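Local atomic coordinates of plasmodium falciparum gamete antigen 27/25 (Plasmodium falciparum, PDB entry 1N81), a protein that is essential for sexual development of the malaria parasite, although its molecular function is unknown and may involve dimerization. Residues G19-F23 against L106-Q110; L47-I53 against N79-L85. All coordinates share one frame; numbering follows the deposited sequence.

Interaction 1. Residues G19-F23 against L106-Q110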
loop_
_atom_site.group_PDB
_atom_site.type_symbol
_atom_site.label_atom_id
_atom_site.label_comp_id
_atom_site.label_asym_id
_atom_site.label_seq_id
_atom_site.Cartn_x
_atom_site.Cartn_y
_atom_site.Cartn_z
ATOM N N GLY A 19 -5.695 2.039 -2.308
ATOM C CA GLY A 19 -4.322 1.915 -2.739
ATOM C C GLY A 19 -3.849 3.269 -3.276
ATOM O O GLY A 19 -2.811 3.771 -2.860
ATOM N N ASP A 20 -4.605 3.882 -4.189
ATOM C CA ASP A 20 -4.186 5.185 -4.722
ATOM C C ASP A 20 -4.008 6.211 -3.645
ATOM O O ASP A 20 -3.035 6.986 -3.653
ATOM C CB ASP A 20 -5.171 5.704 -5.783
ATOM C CG ASP A 20 -4.910 5.086 -7.153
ATOM O OD1 ASP A 20 -3.883 4.375 -7.282
ATOM O OD2 ASP A 20 -5.697 5.309 -8.098
ATOM N N ILE A 21 -4.933 6.216 -2.698
ATOM C CA ILE A 21 -4.864 7.154 -1.600
ATOM C C ILE A 21 -3.577 7.031 -0.752
ATOM O O ILE A 21 -2.862 8.021 -0.534
ATOM C CB ILE A 21 -6.086 6.982 -0.685
ATOM C CG1 ILE A 21 -7.324 7.579 -1.381
ATOM C CG2 ILE A 21 -5.836 7.638 0.663
ATOM C CD1 ILE A 21 -8.629 7.095 -0.807
ATOM N N GLU A 22 -3.301 5.815 -0.299
ATOM C CA GLU A 22 -2.135 5.503 0.532
ATOM C C GLU A 22 -0.818 5.735 -0.198
ATOM O O GLU A 22 0.096 6.361 0.327
ATOM C CB GLU A 22 -2.181 4.024 0.965
ATOM C CG GLU A 22 -0.866 3.520 1.605
ATOM C CD GLU A 22 -1.041 2.304 2.529
ATOM O OE1 GLU A 22 -0.016 1.760 3.009
ATOM O OE2 GLU A 22 -2.191 1.900 2.790
ATOM N N PHE A 23 -0.721 5.239 -1.422
ATOM C CA PHE A 23 0.536 5.387 -2.122
ATOM C C PHE A 23 0.820 6.795 -2.644
ATOM O O PHE A 23 1.972 7.195 -2.666
ATOM C CB PHE A 23 0.658 4.305 -3.218
ATOM C CG PHE A 23 0.933 2.922 -2.664
ATOM C CD1 PHE A 23 -0.116 2.040 -2.382
ATOM C CD2 PHE A 23 2.229 2.539 -2.327
ATOM C CE1 PHE A 23 0.115 0.794 -1.769
ATOM C CE2 PHE A 23 2.488 1.274 -1.701
ATOM C CZ PHE A 23 1.417 0.400 -1.425
ATOM N N LEU A 106 7.227 2.097 -4.779
ATOM C CA LEU A 106 5.843 2.260 -4.367
ATOM C C LEU A 106 4.965 1.529 -5.363
ATOM O O LEU A 106 4.023 0.835 -4.994
ATOM C CB LEU A 106 5.455 3.757 -4.313
ATOM C CG LEU A 106 6.137 4.598 -3.204
ATOM C CD1 LEU A 106 5.640 6.032 -3.249
ATOM C CD2 LEU A 106 5.874 4.002 -1.813
ATOM N N TRP A 107 5.299 1.686 -6.635
ATOM C CA TRP A 107 4.560 1.064 -7.727
ATOM C C TRP A 107 4.550 -0.447 -7.563
ATOM O O TRP A 107 3.504 -1.092 -7.701
ATOM C CB TRP A 107 5.225 1.421 -9.059
ATOM C CG TRP A 107 4.497 1.024 -10.281
ATOM C CD1 TRP A 107 3.655 1.810 -11.019
ATOM C CD2 TRP A 107 4.530 -0.268 -10.945
ATOM N NE1 TRP A 107 3.165 1.098 -12.095
ATOM C CE2 TRP A 107 3.683 -0.168 -12.077
ATOM C CE3 TRP A 107 5.191 -1.472 -10.696
ATOM C CZ2 TRP A 107 3.468 -1.255 -12.949
ATOM C CZ3 TRP A 107 4.984 -2.547 -11.557
ATOM C CH2 TRP A 107 4.129 -2.430 -12.678
ATOM N N VAL A 108 5.726 -1.000 -7.286
ATOM C CA VAL A 108 5.870 -2.427 -7.124
ATOM C C VAL A 108 4.969 -2.953 -6.007
ATOM O O VAL A 108 4.227 -3.909 -6.197
ATOM C CB VAL A 108 7.330 -2.788 -6.840
ATOM C CG1 VAL A 108 7.423 -4.256 -6.306
ATOM C CG2 VAL A 108 8.165 -2.607 -8.168
ATOM N N GLU A 109 5.019 -2.300 -4.858
ATOM C CA GLU A 109 4.217 -2.708 -3.720
ATOM C C GLU A 109 2.724 -2.582 -4.065
ATOM O O GLU A 109 1.938 -3.511 -3.806
ATOM C CB GLU A 109 4.573 -1.861 -2.484
ATOM C CG GLU A 109 3.873 -2.334 -1.204
ATOM C CD GLU A 109 4.284 -1.556 0.039
ATOM O OE1 GLU A 109 3.647 -1.768 1.088
ATOM O OE2 GLU A 109 5.232 -0.740 -0.011
ATOM N N GLN A 110 2.333 -1.471 -4.684
ATOM C CA GLN A 110 0.917 -1.302 -5.015
ATOM C C GLN A 110 0.440 -2.372 -6.018
ATOM O O GLN A 110 -0.643 -2.973 -5.863
ATOM C CB GLN A 110 0.630 0.117 -5.520
ATOM C CG GLN A 110 -0.848 0.336 -5.756
ATOM C CD GLN A 110 -1.205 1.768 -6.056
ATOM O OE1 GLN A 110 -0.345 2.592 -6.325
ATOM N NE2 GLN A 110 -2.491 2.068 -6.014
#
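The helical segments Gly19-Phe23 and Leu106-Gln110 run nearly antiparallel, their N-to-C directions 151° apart and their axes 10.9 Å from each other at closest approach, with Gly19 facing Gln110 and Phe23 facing Leu106. They belong to helices 13-35 and 96-122, which pack together at the centre of this all-helical Pfg27 fold. Phe23 has more surface covered by the opposite segment than any other residue of the contact. Its CG lies anti to the carbonyl carbon (chi1 -73°), which carries the ring across to helix 96-122. There Gln110 spreads over one face: Gln110 CB sits 3.8 Å from the centroid of the Phe23 ring, only 15° off the normal, in a CH-pi contact, and the amide plane beyond it is nearly parallel to the ring. Glu22 CG covers part of the opposite face. At its edge the ring meets Leu106 and Glu109, with Leu106 CD2 4.0 Å from Phe23 CD2 and Glu109 CG 3.7 Å from Phe23 CZ. The carboxylate of Glu109 stands steeply to the ring and turns its oxygens to Arg84 and Arg165. Past the phenylalanine, the extended chain of Gln110 brings its amide to the start of 19-23, where Gln110 NE2 comes within 3.3 Å of Gly19 C, close against a residue without a side chain. From there Gln110 NE2 donates to Asp20 OD1 over 3.0 Å, reaching the anti side of the carboxylate from somewhat out of its plane.

Interaction 2. Residues L47-I53 against N79-L85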
loop_
_atom_site.group_PDB
_atom_site.type_symbol
_atom_site.label_atom_id
_atom_site.label_comp_id
_atom_site.label_asym_id
_atom_site.label_seq_id
_atom_site.Cartn_x
_atom_site.Cartn_y
_atom_site.Cartn_z
ATOM N N LEU A 47 9.790 12.529 9.735
ATOM C CA LEU A 47 9.770 11.079 9.586
ATOM C C LEU A 47 8.692 10.422 10.435
ATOM O O LEU A 47 8.006 9.501 9.980
ATOM C CB LEU A 47 11.150 10.475 9.924
ATOM C CG LEU A 47 12.271 10.853 8.957
ATOM C CD1 LEU A 47 13.617 10.236 9.411
ATOM C CD2 LEU A 47 11.896 10.365 7.564
ATOM N N LYS A 48 8.522 10.884 11.662
ATOM C CA LYS A 48 7.490 10.279 12.497
ATOM C C LYS A 48 6.340 11.229 12.860
ATOM O O LYS A 48 5.618 11.006 13.827
ATOM C CB LYS A 48 8.108 9.702 13.781
ATOM C CG LYS A 48 8.757 8.333 13.600
ATOM C CD LYS A 48 8.886 7.617 14.943
ATOM C CE LYS A 48 9.539 6.264 14.778
ATOM N NZ LYS A 48 8.774 5.384 13.839
ATOM N N ASP A 49 6.165 12.295 12.090
ATOM C CA ASP A 49 5.071 13.245 12.364
ATOM C C ASP A 49 3.732 12.665 11.902
ATOM O O ASP A 49 3.268 12.966 10.797
ATOM C CB ASP A 49 5.328 14.535 11.619
ATOM C CG ASP A 49 4.310 15.591 11.935
ATOM O OD1 ASP A 49 3.306 15.319 12.663
ATOM O OD2 ASP A 49 4.548 16.699 11.437
ATOM N N ARG A 50 3.110 11.836 12.739
ATOM C CA ARG A 50 1.849 11.198 12.343
ATOM C C ARG A 50 0.735 12.183 12.000
ATOM O O ARG A 50 -0.082 11.936 11.110
ATOM C CB ARG A 50 1.349 10.254 13.445
ATOM C CG ARG A 50 2.276 9.088 13.751
ATOM C CD ARG A 50 1.736 8.265 14.913
ATOM N NE ARG A 50 0.463 7.640 14.575
ATOM C CZ ARG A 50 0.349 6.614 13.741
ATOM N NH1 ARG A 50 1.442 6.115 13.178
ATOM N NH2 ARG A 50 -0.847 6.093 13.475
ATOM N N VAL A 51 0.702 13.307 12.699
ATOM C CA VAL A 51 -0.333 14.295 12.439
ATOM C C VAL A 51 -0.199 14.780 11.004
ATOM O O VAL A 51 -1.169 14.754 10.260
ATOM C CB VAL A 51 -0.260 15.488 13.454
ATOM C CG1 VAL A 51 -1.345 16.510 13.147
ATOM C CG2 VAL A 51 -0.481 14.956 14.911
ATOM N N SER A 52 0.989 15.198 10.591
ATOM C CA SER A 52 1.120 15.648 9.218
ATOM C C SER A 52 0.824 14.537 8.215
ATOM O O SER A 52 0.100 14.756 7.240
ATOM C CB SER A 52 2.516 16.198 8.948
ATOM O OG SER A 52 2.773 17.292 9.802
ATOM N N ILE A 53 1.366 13.347 8.452
ATOM C CA ILE A 53 1.148 12.265 7.513
ATOM C C ILE A 53 -0.352 12.020 7.368
ATOM O O ILE A 53 -0.858 11.855 6.255
ATOM C CB ILE A 53 1.847 10.950 7.958
ATOM C CG1 ILE A 53 3.373 11.090 7.876
ATOM C CG2 ILE A 53 1.369 9.767 7.052
ATOM C CD1 ILE A 53 4.082 9.938 8.643
ATOM N N ASN A 79 0.473 4.397 9.677
ATOM C CA ASN A 79 1.584 3.584 10.160
ATOM C C ASN A 79 2.430 3.070 9.007
ATOM O O ASN A 79 3.653 3.224 9.011
ATOM C CB ASN A 79 1.101 2.370 10.969
ATOM C CG ASN A 79 0.478 2.756 12.290
ATOM O OD1 ASN A 79 0.816 3.781 12.855
ATOM N ND2 ASN A 79 -0.426 1.923 12.796
ATOM N N ARG A 80 1.775 2.458 8.021
ATOM C CA ARG A 80 2.501 1.901 6.874
ATOM C C ARG A 80 3.296 2.983 6.155
ATOM O O ARG A 80 4.429 2.756 5.733
ATOM C CB ARG A 80 1.539 1.198 5.893
ATOM C CG ARG A 80 1.103 -0.227 6.351
ATOM C CD ARG A 80 0.372 -0.933 5.206
ATOM N NE ARG A 80 -0.840 -0.208 4.807
ATOM C CZ ARG A 80 -2.032 -0.399 5.354
ATOM N NH1 ARG A 80 -2.162 -1.301 6.324
ATOM N NH2 ARG A 80 -3.094 0.281 4.912
ATOM N N ILE A 81 2.713 4.166 6.023
ATOM C CA ILE A 81 3.410 5.238 5.336
ATOM C C ILE A 81 4.676 5.619 6.127
ATOM O O ILE A 81 5.771 5.688 5.567
ATOM C CB ILE A 81 2.489 6.474 5.150
ATOM C CG1 ILE A 81 1.458 6.216 4.022
ATOM C CG2 ILE A 81 3.333 7.693 4.838
ATOM C CD1 ILE A 81 0.362 7.363 3.864
ATOM N N SER A 82 4.528 5.850 7.429
ATOM C CA SER A 82 5.688 6.208 8.233
ATOM C C SER A 82 6.741 5.100 8.123
ATOM O O SER A 82 7.927 5.383 7.986
ATOM C CB SER A 82 5.301 6.427 9.700
ATOM O OG SER A 82 6.434 6.908 10.405
ATOM N N ASP A 83 6.324 3.841 8.153
ATOM C CA ASP A 83 7.325 2.794 8.033
ATOM C C ASP A 83 8.068 2.837 6.703
ATOM O O ASP A 83 9.259 2.548 6.650
ATOM C CB ASP A 83 6.699 1.420 8.268
ATOM C CG ASP A 83 6.259 1.230 9.725
ATOM O OD1 ASP A 83 6.675 2.046 10.589
ATOM O OD2 ASP A 83 5.511 0.273 10.011
ATOM N N ARG A 84 7.376 3.215 5.631
ATOM C CA ARG A 84 8.019 3.294 4.324
ATOM C C ARG A 84 9.023 4.432 4.339
ATOM O O ARG A 84 10.071 4.322 3.711
ATOM C CB ARG A 84 6.999 3.511 3.190
ATOM C CG ARG A 84 6.132 2.279 2.859
ATOM C CD ARG A 84 5.236 2.547 1.630
ATOM N NE ARG A 84 4.260 1.473 1.498
ATOM C CZ ARG A 84 3.023 1.511 1.979
ATOM N NH1 ARG A 84 2.578 2.587 2.622
ATOM N NH2 ARG A 84 2.247 0.449 1.840
ATOM N N LEU A 85 8.703 5.522 5.043
ATOM C CA LEU A 85 9.627 6.663 5.114
ATOM C C LEU A 85 10.962 6.196 5.722
ATOM O O LEU A 85 12.041 6.467 5.184
ATOM C CB LEU A 85 9.040 7.775 5.985
ATOM C CG LEU A 85 7.662 8.305 5.556
ATOM C CD1 LEU A 85 7.273 9.456 6.450
ATOM C CD2 LEU A 85 7.674 8.738 4.118
#
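Ile53 is the main bump on 47-53, and it settles into a hollow on helix 71-89 lined by Ile81, Ser82 and Leu85. Its two branches divide the work. With CG2 anti to the backbone N, that methyl slides alongside the Ile81 side chain, Ile53 CG2 and Ile81 CG2 meeting at 3.6 Å. The other branch ends in CD1, which rests against Ser82 CB at 3.9 Å and meets Leu85 CD1 tip to tip. Tyr29 of helix 13-35 touches both Ile53 and Leu85. Leu85 in turn projects between Ile53 and Leu47, its CD1 3.6 Å from Leu47 O while Leu47 CD2 packs on Leu85 CB. The backbones come closest beside Ser82, where the CA atoms of Lys48 and Ser82 are 6.2 Å apart, and Ser82 OG lies 3.1 Å from Leu47 O. The backbone turns at Lys48 and Asp49 into helix 50-63 through an inverse gamma turn centred on Asp49, which is also the N-cap of that helix: Asp49 OD1 accepts from Ser52 N at 3.1 Å, the N-H pointing almost straight at it (174°) from well above the carboxylate plane. At the rim, Arg50 NH1 and Asn79 OD1 are modelled 2.4 Å apart, too short for the detail of their bond to be trusted. Arg50 bends at chi3 (64°) to bring its guanidinium edge there, and the two flat groups are turned 40° from each other.

Overall arrangement
The two contacts lie about 15 Å apart, centre to centre, interaction 1 close to the middle of the chain and interaction 2 farther out. Both segments of interaction 2 fall between those of interaction 1 along the chain. Helix 71-89 joins them: one side carries the hollow of interaction 2, while Arg84 on another side forms salt bridges with Glu22 and Glu109 of interaction 1, probably balancing the charge of these two buried acids. Ile81 CD1 also touches Glu22 O at 3.7 Å. Helix 71-89 thus touches both contacts and connects helix 50-63 with helices 13-35 and 96-122.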